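Chymotrypsin-like serine protease (Equine arteritis virus, PDB 1MBM) probably cleaves viral polyproteins as a serine endopeptidase with a chymotrypsin-like fold. Local coordinates at residues 105-118 with 127-139. Residues are numbered along the deposited sequence; the frame is centred on the assembly and turned at random.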
loop_
_atom_site.group_PDB
_atom_site.type_symbol
_atom_site.label_atom_id
_atom_site.label_comp_id
_atom_site.label_asym_id
_atom_site.label_seq_id
_atom_site.Cartn_x
_atom_site.Cartn_y
_atom_site.Cartn_z
ATOM N N CYS A 105 7.587 -5.822 -4.577
ATOM C CA CYS A 105 7.067 -5.324 -3.312
ATOM C C CYS A 105 6.734 -6.507 -2.396
ATOM O O CYS A 105 6.106 -7.466 -2.825
ATOM C CB CYS A 105 5.810 -4.464 -3.520
ATOM S SG CYS A 105 6.009 -2.957 -4.520
ATOM N N LEU A 106 7.141 -6.413 -1.133
ATOM C CA LEU A 106 6.888 -7.463 -0.147
ATOM C C LEU A 106 6.158 -6.898 1.066
ATOM O O LEU A 106 6.557 -5.885 1.612
ATOM C CB LEU A 106 8.206 -8.084 0.328
ATOM C CG LEU A 106 9.188 -8.546 -0.741
ATOM C CD1 LEU A 106 10.447 -9.065 -0.089
ATOM C CD2 LEU A 106 8.546 -9.622 -1.597
ATOM N N ALA A 107 5.090 -7.561 1.485
ATOM C CA ALA A 107 4.336 -7.140 2.655
ATOM C C ALA A 107 3.396 -8.274 3.020
ATOM O O ALA A 107 2.912 -8.977 2.141
ATOM C CB ALA A 107 3.538 -5.861 2.365
ATOM N N TRP A 108 3.150 -8.466 4.311
ATOM C CA TRP A 108 2.213 -9.500 4.728
ATOM C C TRP A 108 0.809 -8.916 4.688
ATOM O O TRP A 108 0.496 -7.997 5.445
ATOM C CB TRP A 108 2.548 -10.015 6.130
ATOM C CG TRP A 108 1.679 -11.158 6.553
ATOM C CD1 TRP A 108 1.871 -12.483 6.272
ATOM C CD2 TRP A 108 0.467 -11.083 7.316
ATOM N NE1 TRP A 108 0.860 -13.235 6.824
ATOM C CE2 TRP A 108 -0.017 -12.398 7.466
ATOM C CE3 TRP A 108 -0.258 -10.035 7.890
ATOM C CZ2 TRP A 108 -1.188 -12.691 8.169
ATOM C CZ3 TRP A 108 -1.420 -10.327 8.583
ATOM C CH2 TRP A 108 -1.871 -11.643 8.719
ATOM N N THR A 109 -0.024 -9.402 3.774
ATOM C CA THR A 109 -1.397 -8.890 3.642
ATOM C C THR A 109 -2.429 -9.995 3.443
ATOM O O THR A 109 -2.075 -11.122 3.107
ATOM C CB THR A 109 -1.516 -7.932 2.436
ATOM O OG1 THR A 109 -1.093 -8.612 1.247
ATOM C CG2 THR A 109 -0.553 -6.738 2.548
ATOM N N THR A 110 -3.705 -9.661 3.658
ATOM C CA THR A 110 -4.828 -10.568 3.362
ATOM C C THR A 110 -5.766 -9.891 2.364
ATOM O O THR A 110 -5.629 -8.707 2.091
ATOM C CB THR A 110 -5.639 -10.920 4.617
ATOM O OG1 THR A 110 -6.090 -9.712 5.243
ATOM C CG2 THR A 110 -4.762 -11.591 5.675
ATOM N N SER A 111 -6.750 -10.626 1.857
ATOM C CA SER A 111 -7.668 -10.051 0.872
ATOM C C SER A 111 -8.310 -8.743 1.337
ATOM O O SER A 111 -8.400 -7.778 0.565
ATOM C CB SER A 111 -8.752 -11.048 0.466
ATOM O OG SER A 111 -9.466 -10.524 -0.634
ATOM N N GLY A 112 -8.730 -8.704 2.600
ATOM C CA GLY A 112 -9.325 -7.505 3.171
ATOM C C GLY A 112 -8.445 -6.258 3.157
ATOM O O GLY A 112 -8.952 -5.140 3.314
ATOM N N ASP A 113 -7.136 -6.434 2.949
ATOM C CA ASP A 113 -6.207 -5.305 2.925
ATOM C C ASP A 113 -6.135 -4.638 1.562
ATOM O O ASP A 113 -5.433 -3.637 1.415
ATOM C CB ASP A 113 -4.781 -5.730 3.294
ATOM C CG ASP A 113 -4.659 -6.246 4.714
ATOM O OD1 ASP A 113 -5.418 -5.793 5.596
ATOM O OD2 ASP A 113 -3.813 -7.107 5.034
ATOM N N SER A 114 -6.814 -5.201 0.561
ATOM C CA SER A 114 -6.820 -4.584 -0.768
ATOM C C SER A 114 -7.341 -3.159 -0.636
ATOM O O SER A 114 -8.321 -2.910 0.065
ATOM C CB SER A 114 -7.675 -5.390 -1.749
ATOM O OG SER A 114 -6.980 -6.555 -2.175
ATOM N N GLY A 115 -6.661 -2.222 -1.279
ATOM C CA GLY A 115 -7.051 -0.832 -1.194
ATOM C C GLY A 115 -6.303 0.003 -0.168
ATOM O O GLY A 115 -6.403 1.231 -0.212
ATOM N N SER A 116 -5.595 -0.642 0.765
ATOM C CA SER A 116 -4.808 0.083 1.768
ATOM C C SER A 116 -3.844 1.042 1.084
ATOM O O SER A 116 -3.224 0.699 0.079
ATOM C CB SER A 116 -3.979 -0.865 2.660
ATOM O OG SER A 116 -4.787 -1.849 3.316
ATOM N N ALA A 117 -3.717 2.243 1.626
ATOM C CA ALA A 117 -2.764 3.194 1.071
ATOM C C ALA A 117 -1.393 2.635 1.380
ATOM O O ALA A 117 -1.184 2.052 2.447
ATOM C CB ALA A 117 -2.923 4.564 1.719
ATOM N N VAL A 118 -0.484 2.754 0.424
ATOM C CA VAL A 118 0.895 2.375 0.653
ATOM C C VAL A 118 1.647 3.702 0.710
ATOM O O VAL A 118 1.631 4.471 -0.249
ATOM C CB VAL A 118 1.429 1.456 -0.459
ATOM C CG1 VAL A 118 2.851 1.063 -0.185
ATOM C CG2 VAL A 118 0.571 0.214 -0.584
ATOM N N VAL A 127 -1.991 2.219 -3.963
ATOM C CA VAL A 127 -2.894 1.434 -3.126
ATOM C C VAL A 127 -2.498 -0.031 -3.265
ATOM O O VAL A 127 -1.953 -0.439 -4.292
ATOM C CB VAL A 127 -4.398 1.608 -3.493
ATOM C CG1 VAL A 127 -4.879 3.032 -3.198
ATOM C CG2 VAL A 127 -4.667 1.238 -4.952
ATOM N N HIS A 128 -2.768 -0.823 -2.233
ATOM C CA HIS A 128 -2.449 -2.240 -2.285
ATOM C C HIS A 128 -3.447 -2.965 -3.183
ATOM O O HIS A 128 -4.652 -2.932 -2.941
ATOM C CB HIS A 128 -2.445 -2.863 -0.882
ATOM C CG HIS A 128 -2.172 -4.332 -0.890
ATOM N ND1 HIS A 128 -0.922 -4.852 -1.160
ATOM C CD2 HIS A 128 -2.991 -5.393 -0.710
ATOM C CE1 HIS A 128 -0.979 -6.169 -1.109
ATOM N NE2 HIS A 128 -2.224 -6.522 -0.838
ATOM N N THR A 129 -2.917 -3.657 -4.188
ATOM C CA THR A 129 -3.711 -4.326 -5.215
ATOM C C THR A 129 -3.914 -5.818 -4.982
ATOM O O THR A 129 -5.002 -6.347 -5.202
ATOM C CB THR A 129 -3.039 -4.068 -6.585
ATOM O OG1 THR A 129 -3.300 -2.715 -6.973
ATOM C CG2 THR A 129 -3.661 -4.905 -7.713
ATOM N N GLY A 130 -2.884 -6.509 -4.527
ATOM C CA GLY A 130 -3.040 -7.937 -4.311
ATOM C C GLY A 130 -1.770 -8.585 -3.824
ATOM O O GLY A 130 -0.752 -7.933 -3.655
ATOM N N SER A 131 -1.814 -9.893 -3.640
ATOM C CA SER A 131 -0.668 -10.568 -3.072
ATOM C C SER A 131 -0.340 -11.868 -3.781
ATOM O O SER A 131 -1.106 -12.358 -4.603
ATOM C CB SER A 131 -0.971 -10.879 -1.615
ATOM O OG SER A 131 -2.008 -11.840 -1.560
ATOM N N ASN A 132 0.818 -12.420 -3.461
ATOM C CA ASN A 132 1.177 -13.736 -3.962
ATOM C C ASN A 132 1.944 -14.448 -2.859
ATOM O O ASN A 132 2.021 -13.953 -1.732
ATOM C CB ASN A 132 1.976 -13.653 -5.265
ATOM C CG ASN A 132 1.644 -14.780 -6.219
ATOM O OD1 ASN A 132 1.227 -15.855 -5.796
ATOM N ND2 ASN A 132 1.811 -14.534 -7.517
ATOM N N THR A 133 2.502 -15.603 -3.189
ATOM C CA THR A 133 3.214 -16.442 -2.233
ATOM C C THR A 133 4.465 -15.771 -1.680
ATOM O O THR A 133 5.147 -15.045 -2.399
ATOM C CB THR A 133 3.562 -17.784 -2.922
ATOM O OG1 THR A 133 2.428 -18.656 -2.858
ATOM C CG2 THR A 133 4.640 -18.547 -2.163
ATOM N N SER A 134 4.726 -15.986 -0.392
ATOM C CA SER A 134 5.930 -15.490 0.276
ATOM C C SER A 134 5.975 -13.981 0.459
ATOM O O SER A 134 7.028 -13.358 0.327
ATOM C CB SER A 134 7.200 -15.983 -0.425
ATOM O OG SER A 134 7.305 -17.390 -0.320
ATOM N N GLY A 135 4.822 -13.401 0.760
ATOM C CA GLY A 135 4.744 -11.984 1.036
ATOM C C GLY A 135 4.825 -11.083 -0.176
ATOM O O GLY A 135 5.075 -9.896 -0.018
ATOM N N VAL A 136 4.618 -11.625 -1.374
ATOM C CA VAL A 136 4.640 -10.796 -2.579
ATOM C C VAL A 136 3.447 -9.846 -2.563
ATOM O O VAL A 136 2.324 -10.259 -2.282
ATOM C CB VAL A 136 4.595 -11.632 -3.884
ATOM C CG1 VAL A 136 4.314 -10.748 -5.100
ATOM C CG2 VAL A 136 5.879 -12.379 -4.090
ATOM N N ALA A 137 3.699 -8.572 -2.834
ATOM C CA ALA A 137 2.634 -7.584 -2.895
ATOM C C ALA A 137 2.631 -6.903 -4.262
ATOM O O ALA A 137 3.669 -6.782 -4.898
ATOM C CB ALA A 137 2.823 -6.536 -1.786
ATOM N N TYR A 138 1.460 -6.478 -4.721
ATOM C CA TYR A 138 1.372 -5.696 -5.945
ATOM C C TYR A 138 0.707 -4.378 -5.563
ATOM O O TYR A 138 -0.294 -4.373 -4.843
ATOM C CB TYR A 138 0.579 -6.428 -7.026
ATOM C CG TYR A 138 1.115 -7.799 -7.363
ATOM C CD1 TYR A 138 2.304 -7.953 -8.064
ATOM C CD2 TYR A 138 0.423 -8.949 -6.981
ATOM C CE1 TYR A 138 2.800 -9.216 -8.368
ATOM C CE2 TYR A 138 0.905 -10.215 -7.288
ATOM C CZ TYR A 138 2.089 -10.342 -7.983
ATOM O OH TYR A 138 2.560 -11.600 -8.294
ATOM N N VAL A 139 1.289 -3.266 -6.008
ATOM C CA VAL A 139 0.799 -1.938 -5.654
ATOM C C VAL A 139 0.513 -1.098 -6.900
ATOM O O VAL A 139 1.325 -1.036 -7.807
ATOM C CB VAL A 139 1.830 -1.203 -4.773
ATOM C CG1 VAL A 139 1.432 0.270 -4.545
ATOM C CG2 VAL A 139 2.047 -1.951 -3.435
HETATM O O HOH W 1 6.196 -8.020 -5.806
HETATM O O HOH W 2 1.177 -9.133 0.175
HETATM O O HOH W 3 -4.147 -8.491 -0.437
#
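T109 and H128 meet from opposite directions in the second beta-barrel of this chymotrypsin-like protease, a worked example of how one loop and one strand can frame what is probably the S1 specificity pocket. With CG anti to the backbone N (chi1 178°), the H128 ring is laid between T109 and G130. T109 CG2 lies over one ring face, offset toward the rim, a CH-pi contact 3.9 Å from the centroid. G130 N lies above the opposite face, also near the rim, A137 CB sits at the edge in plane, and the W89 ring meets H128 steeply. Water 3, also in the ring plane, bonds to H128 NE2 at 2.8 Å and to T110 O. This pairing of threonine and histidine is consistent with an S1 site for acidic side chains, as in related viral proteases.

Two backbone bonds tie G115 and S116, next to S114, the probable nucleophile, to H128: G115 N gives to H128 O (2.7 Å, nearly straight), and H128 N to S116 O (2.8 Å). V118 and V139 meet tip to tip through their CG2 methyls. At the far end, A107 N binds G135 O in the carbonyl plane, while water 2 accepts from T109 OG1 at 2.6 Å and donates to A107 O and V136 O.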